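Bottromycin amidohydrolase (Streptomyces purpureus, PDB 6I5S) probably hydrolyses a thiazoline-bearing intermediate as a zinc-dependent amidohydrolase, acting as the gatekeeper of bottromycin biosynthesis. Local coordinates at residues F90-A95 and T347-P352; E244-L249 and E320-L325. All coordinates share one frame; numbering follows the deposited sequence.

Contact 1 (F90-A95 and T347-P352); sequences FVDAHA and TDCGNP
Asp92 and Thr347 meet at about a right angle, and a 2.7 Å hydrogen bond from Thr347 OG1 reaches the syn lone pair of Asp92 OD1. OG1 sits between its own backbone N and carbonyl carbon (chi1 63°), where it also takes the N-H of Cys349 in an ST turn. The other carboxylate oxygen, Asp92 OD2, closes an Asx turn by accepting from His94 N at 3.0 Å, on the anti side and 27° out of the carboxylate plane. This buried carboxylate therefore ties its own corner to the opposing loop; an alanine here would probably leave the Thr347 hydroxyl and the His94 N-H without their acceptors and let the two segments shift. Next along, Asp348 N donates to His94 O at 2.7 Å, nearly along the C=O axis, and Ala95 CB packs on Cys349 SG at 3.6 Å. All of this is buried and close-set. Within the type II turn from Asp348 to Asn351 the character changes: from Gly350 on to Pro352 the chain is partly exposed and leaves 90-95. Side by side, His94 and Asp348 point the same way, with ring and carboxylate 70° apart. His94 NE2 and Asp348 OD1, 3.1 Å apart, are not hydrogen-bonded, because both bind one zinc ion together with His96 and the carboxylated lysine Xaa183. Behind them, Glu228 takes His94 ND1 and Arg279 forms a salt bridge with Asp348 OD2. As in other metal-dependent amidohydrolases, this second shell of bonds probably holds the two zinc ligands in place.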
# COMPACT_ATOMS: atom_id res chain seq x y z
N PHE A 90 -4.55 -7.47 4.16
CA PHE A 90 -3.32 -6.78 3.78
C PHE A 90 -3.49 -5.27 3.81
O PHE A 90 -4.60 -4.73 3.65
CB PHE A 90 -2.88 -7.18 2.36
CG PHE A 90 -2.82 -8.66 2.15
CD1 PHE A 90 -2.32 -9.49 3.14
CD2 PHE A 90 -3.29 -9.21 1.00
CE1 PHE A 90 -2.34 -10.88 2.98
CE2 PHE A 90 -3.30 -10.63 0.84
CZ PHE A 90 -2.80 -11.43 1.85
N VAL A 91 -2.36 -4.58 4.00
CA VAL A 91 -2.30 -3.12 4.03
C VAL A 91 -1.31 -2.67 2.98
O VAL A 91 -0.11 -2.97 3.08
CB VAL A 91 -1.89 -2.58 5.40
CG1 VAL A 91 -2.06 -1.01 5.38
CG2 VAL A 91 -2.75 -3.23 6.50
N ASP A 92 -1.79 -1.94 1.97
CA ASP A 92 -0.86 -1.25 1.07
C ASP A 92 -0.35 -0.00 1.79
O ASP A 92 -1.09 0.98 1.96
CB ASP A 92 -1.49 -0.90 -0.28
CG ASP A 92 -0.48 -0.33 -1.26
OD1 ASP A 92 -0.71 -0.44 -2.46
OD2 ASP A 92 0.56 0.25 -0.83
N ALA A 93 0.90 -0.05 2.20
CA ALA A 93 1.45 1.01 3.06
C ALA A 93 1.82 2.30 2.32
O ALA A 93 2.26 3.28 2.97
CB ALA A 93 2.65 0.48 3.81
N HIS A 94 1.63 2.37 1.02
CA HIS A 94 1.88 3.61 0.30
C HIS A 94 1.03 3.61 -0.96
O HIS A 94 1.53 3.28 -2.03
CB HIS A 94 3.35 3.73 -0.07
CG HIS A 94 3.78 5.11 -0.52
ND1 HIS A 94 4.80 5.82 0.09
CD2 HIS A 94 3.31 5.92 -1.51
CE1 HIS A 94 4.92 7.00 -0.50
NE2 HIS A 94 4.06 7.08 -1.49
N ALA A 95 -0.24 3.98 -0.87
CA ALA A 95 -1.14 3.97 -2.02
C ALA A 95 -1.57 5.40 -2.33
O ALA A 95 -1.55 6.27 -1.45
CB ALA A 95 -2.36 3.08 -1.78
N THR A 347 3.33 0.48 -2.46
CA THR A 347 3.46 0.37 -3.90
C THR A 347 3.65 1.67 -4.66
O THR A 347 4.16 1.63 -5.79
CB THR A 347 2.23 -0.31 -4.51
OG1 THR A 347 1.05 0.48 -4.27
CG2 THR A 347 2.07 -1.70 -3.92
N ASP A 348 3.22 2.81 -4.11
CA ASP A 348 3.08 4.04 -4.89
C ASP A 348 2.16 3.80 -6.09
O ASP A 348 2.34 4.40 -7.16
CB ASP A 348 4.45 4.58 -5.33
CG ASP A 348 4.65 6.06 -5.02
OD1 ASP A 348 3.73 6.76 -4.60
OD2 ASP A 348 5.79 6.51 -5.20
N CYS A 349 1.15 2.95 -5.91
CA CYS A 349 0.21 2.67 -6.99
C CYS A 349 -0.40 3.97 -7.47
O CYS A 349 -0.69 4.90 -6.71
CB CYS A 349 -0.84 1.64 -6.59
SG CYS A 349 -1.91 2.08 -5.16
N GLY A 350 -0.64 4.00 -8.77
CA GLY A 350 -0.99 5.23 -9.46
C GLY A 350 0.14 5.78 -10.30
O GLY A 350 -0.11 6.42 -11.31
N ASN A 351 1.38 5.56 -9.87
CA ASN A 351 2.53 5.84 -10.72
C ASN A 351 2.44 4.98 -11.98
O ASN A 351 1.78 3.92 -11.97
CB ASN A 351 3.83 5.50 -10.00
CG ASN A 351 4.27 6.56 -9.01
OD1 ASN A 351 3.49 7.40 -8.64
ND2 ASN A 351 5.51 6.46 -8.54
N PRO A 352 3.08 5.40 -13.08
CA PRO A 352 2.92 4.65 -14.32
C PRO A 352 3.25 3.16 -14.19
O PRO A 352 4.30 2.78 -13.68
CB PRO A 352 3.85 5.38 -15.26
CG PRO A 352 3.84 6.84 -14.77
CD PRO A 352 3.80 6.69 -13.30

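Contact 2 (E244-L249 and E320-L325); sequences ERWDAL and ERRGAL
Trp246 and Arg322 each carry CG anti to the carbonyl carbon (chi1 -58° in Trp246), and Arg322 then runs extended from CG to NE, laying its chain across the indole. This is helix-helix packing: segments 245-249 of helix 245-254 and 320-325 of helix 316-338 run in broadly the same direction, their axes 41° apart and 10.6 Å at closest approach. Arg322 CD makes a CH-pi contact with the five-membered ring of Trp246, 3.6 Å from its centroid and almost on the ring normal. Beyond it, the guanidinium turns only 17° from the indole plane, with Trp246 CD1 lying over its face 3.2 Å from NE. Arg245 CB lies against the opposite face of the indole, toward the rim. The position of the Arg322 group is fixed at its polar end too, since Glu318 takes NE in a salt bridge and Thr280 O accepts from NH1. Glu318 likewise binds Arg321 NE, so one carboxylate steadies both arginines.

The Arg321 chain bends at chi3, which sets NE. At the end of the same side chain, NH1 lies 3.3 Å from Trp246 CB. NH1 also forms a salt bridge to Asp247 OD1 at 3.0 Å, a weak hydrogen bond; this is the more exposed part of the interface. Deeper in, Leu325 CD1 stands at the edge of the indole near its plane, 3.7 Å from Trp246 O. Leu249 and Leu325 pass one another head to tail, with Leu249 CD2 4.0 Å from Leu325 CB.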
# COMPACT_ATOMS: atom_id res chain seq x y z
N GLU A 244 21.02 12.14 -15.42
CA GLU A 244 21.95 11.91 -14.34
C GLU A 244 21.42 10.99 -13.26
O GLU A 244 22.20 10.60 -12.39
CB GLU A 244 22.33 13.24 -13.67
CG GLU A 244 23.11 14.18 -14.55
CD GLU A 244 23.41 15.51 -13.86
OE1 GLU A 244 22.76 15.80 -12.82
OE2 GLU A 244 24.29 16.26 -14.33
N ARG A 245 20.12 10.64 -13.28
CA ARG A 245 19.48 10.00 -12.13
C ARG A 245 20.14 8.68 -11.76
O ARG A 245 20.35 8.40 -10.58
CB ARG A 245 17.99 9.76 -12.40
CG ARG A 245 17.22 11.03 -12.53
CD ARG A 245 15.76 10.80 -12.79
NE ARG A 245 15.08 12.07 -13.05
CZ ARG A 245 13.91 12.17 -13.66
NH1 ARG A 245 13.29 11.06 -14.06
NH2 ARG A 245 13.37 13.37 -13.86
N TRP A 246 20.36 7.81 -12.74
CA TRP A 246 20.78 6.46 -12.42
C TRP A 246 22.28 6.39 -12.16
O TRP A 246 22.71 5.58 -11.33
CB TRP A 246 20.30 5.50 -13.54
CG TRP A 246 18.73 5.61 -13.65
CD1 TRP A 246 18.01 6.32 -14.59
CD2 TRP A 246 17.75 5.06 -12.76
NE1 TRP A 246 16.68 6.22 -14.35
CE2 TRP A 246 16.49 5.47 -13.21
CE3 TRP A 246 17.82 4.28 -11.61
CZ2 TRP A 246 15.34 5.13 -12.57
CZ3 TRP A 246 16.69 3.93 -10.98
CH2 TRP A 246 15.45 4.37 -11.45
N ASP A 247 23.06 7.25 -12.83
CA ASP A 247 24.45 7.47 -12.43
C ASP A 247 24.54 7.94 -10.98
O ASP A 247 25.42 7.50 -10.23
CB ASP A 247 25.09 8.53 -13.34
CG ASP A 247 25.29 8.05 -14.77
OD1 ASP A 247 25.15 6.84 -15.04
OD2 ASP A 247 25.61 8.90 -15.62
N ALA A 248 23.69 8.87 -10.57
CA ALA A 248 23.69 9.34 -9.20
C ALA A 248 23.31 8.22 -8.23
O ALA A 248 23.89 8.09 -7.15
CB ALA A 248 22.71 10.52 -9.06
N LEU A 249 22.36 7.39 -8.60
CA LEU A 249 22.02 6.28 -7.73
C LEU A 249 23.18 5.29 -7.69
O LEU A 249 23.57 4.82 -6.61
CB LEU A 249 20.72 5.59 -8.18
CG LEU A 249 20.26 4.37 -7.41
CD1 LEU A 249 19.94 4.77 -5.97
CD2 LEU A 249 19.01 3.66 -8.05
N GLU A 320 18.86 -3.16 -18.17
CA GLU A 320 19.54 -4.15 -17.33
C GLU A 320 20.37 -3.48 -16.23
O GLU A 320 20.38 -3.94 -15.08
CB GLU A 320 20.44 -5.07 -18.17
CG GLU A 320 19.72 -5.86 -19.21
CD GLU A 320 18.83 -6.92 -18.61
OE1 GLU A 320 18.72 -6.97 -17.37
OE2 GLU A 320 18.25 -7.69 -19.39
N ARG A 321 21.08 -2.40 -16.56
CA ARG A 321 21.88 -1.72 -15.54
C ARG A 321 20.97 -1.16 -14.45
O ARG A 321 21.26 -1.28 -13.26
CB ARG A 321 22.71 -0.59 -16.16
CG ARG A 321 23.59 0.14 -15.15
CD ARG A 321 24.34 1.28 -15.81
NE ARG A 321 23.56 2.53 -15.85
CZ ARG A 321 23.81 3.62 -15.13
NH1 ARG A 321 23.04 4.69 -15.27
NH2 ARG A 321 24.84 3.67 -14.29
N ARG A 322 19.88 -0.52 -14.85
CA ARG A 322 18.96 0.06 -13.86
C ARG A 322 18.29 -1.02 -13.04
O ARG A 322 18.13 -0.87 -11.82
CB ARG A 322 17.94 0.94 -14.56
CG ARG A 322 18.60 2.10 -15.29
CD ARG A 322 17.52 2.91 -15.98
NE ARG A 322 18.10 3.96 -16.82
CZ ARG A 322 17.37 4.82 -17.53
NH1 ARG A 322 16.04 4.76 -17.50
NH2 ARG A 322 17.96 5.73 -18.26
N GLY A 323 17.89 -2.13 -13.68
CA GLY A 323 17.30 -3.22 -12.91
C GLY A 323 18.23 -3.74 -11.83
O GLY A 323 17.79 -4.04 -10.71
N ALA A 324 19.53 -3.87 -12.15
CA ALA A 324 20.51 -4.29 -11.15
C ALA A 324 20.60 -3.31 -9.98
O ALA A 324 20.85 -3.72 -8.84
CB ALA A 324 21.89 -4.45 -11.79
N LEU A 325 20.45 -2.01 -10.24
CA LEU A 325 20.45 -1.05 -9.12
C LEU A 325 19.23 -1.26 -8.21
O LEU A 325 19.33 -1.19 -6.99
CB LEU A 325 20.52 0.38 -9.66
CG LEU A 325 21.75 0.73 -10.49
CD1 LEU A 325 21.59 2.10 -11.11
CD2 LEU A 325 22.99 0.67 -9.67

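Overall arrangement
Contact 1 belongs to the metal centre and contact 2 to the outer helical layer. The centre of contact 1 is about 4 Å from the centre of the chain, that of contact 2 about 24 Å, and the two centres are about 22 Å apart. They do not touch, their nearest atoms being about 10 Å from each other. The side chain of His94 is about 2 Å from a zinc ion, that of Trp246 about 13 Å. Helix 273-280 is their common neighbour: Val274 and Ala275 touch Thr347 and Asp348, while Trp276 and Thr280 touch Leu249 and Trp246. Both segments of contact 2 come from the chain between 95 and 347.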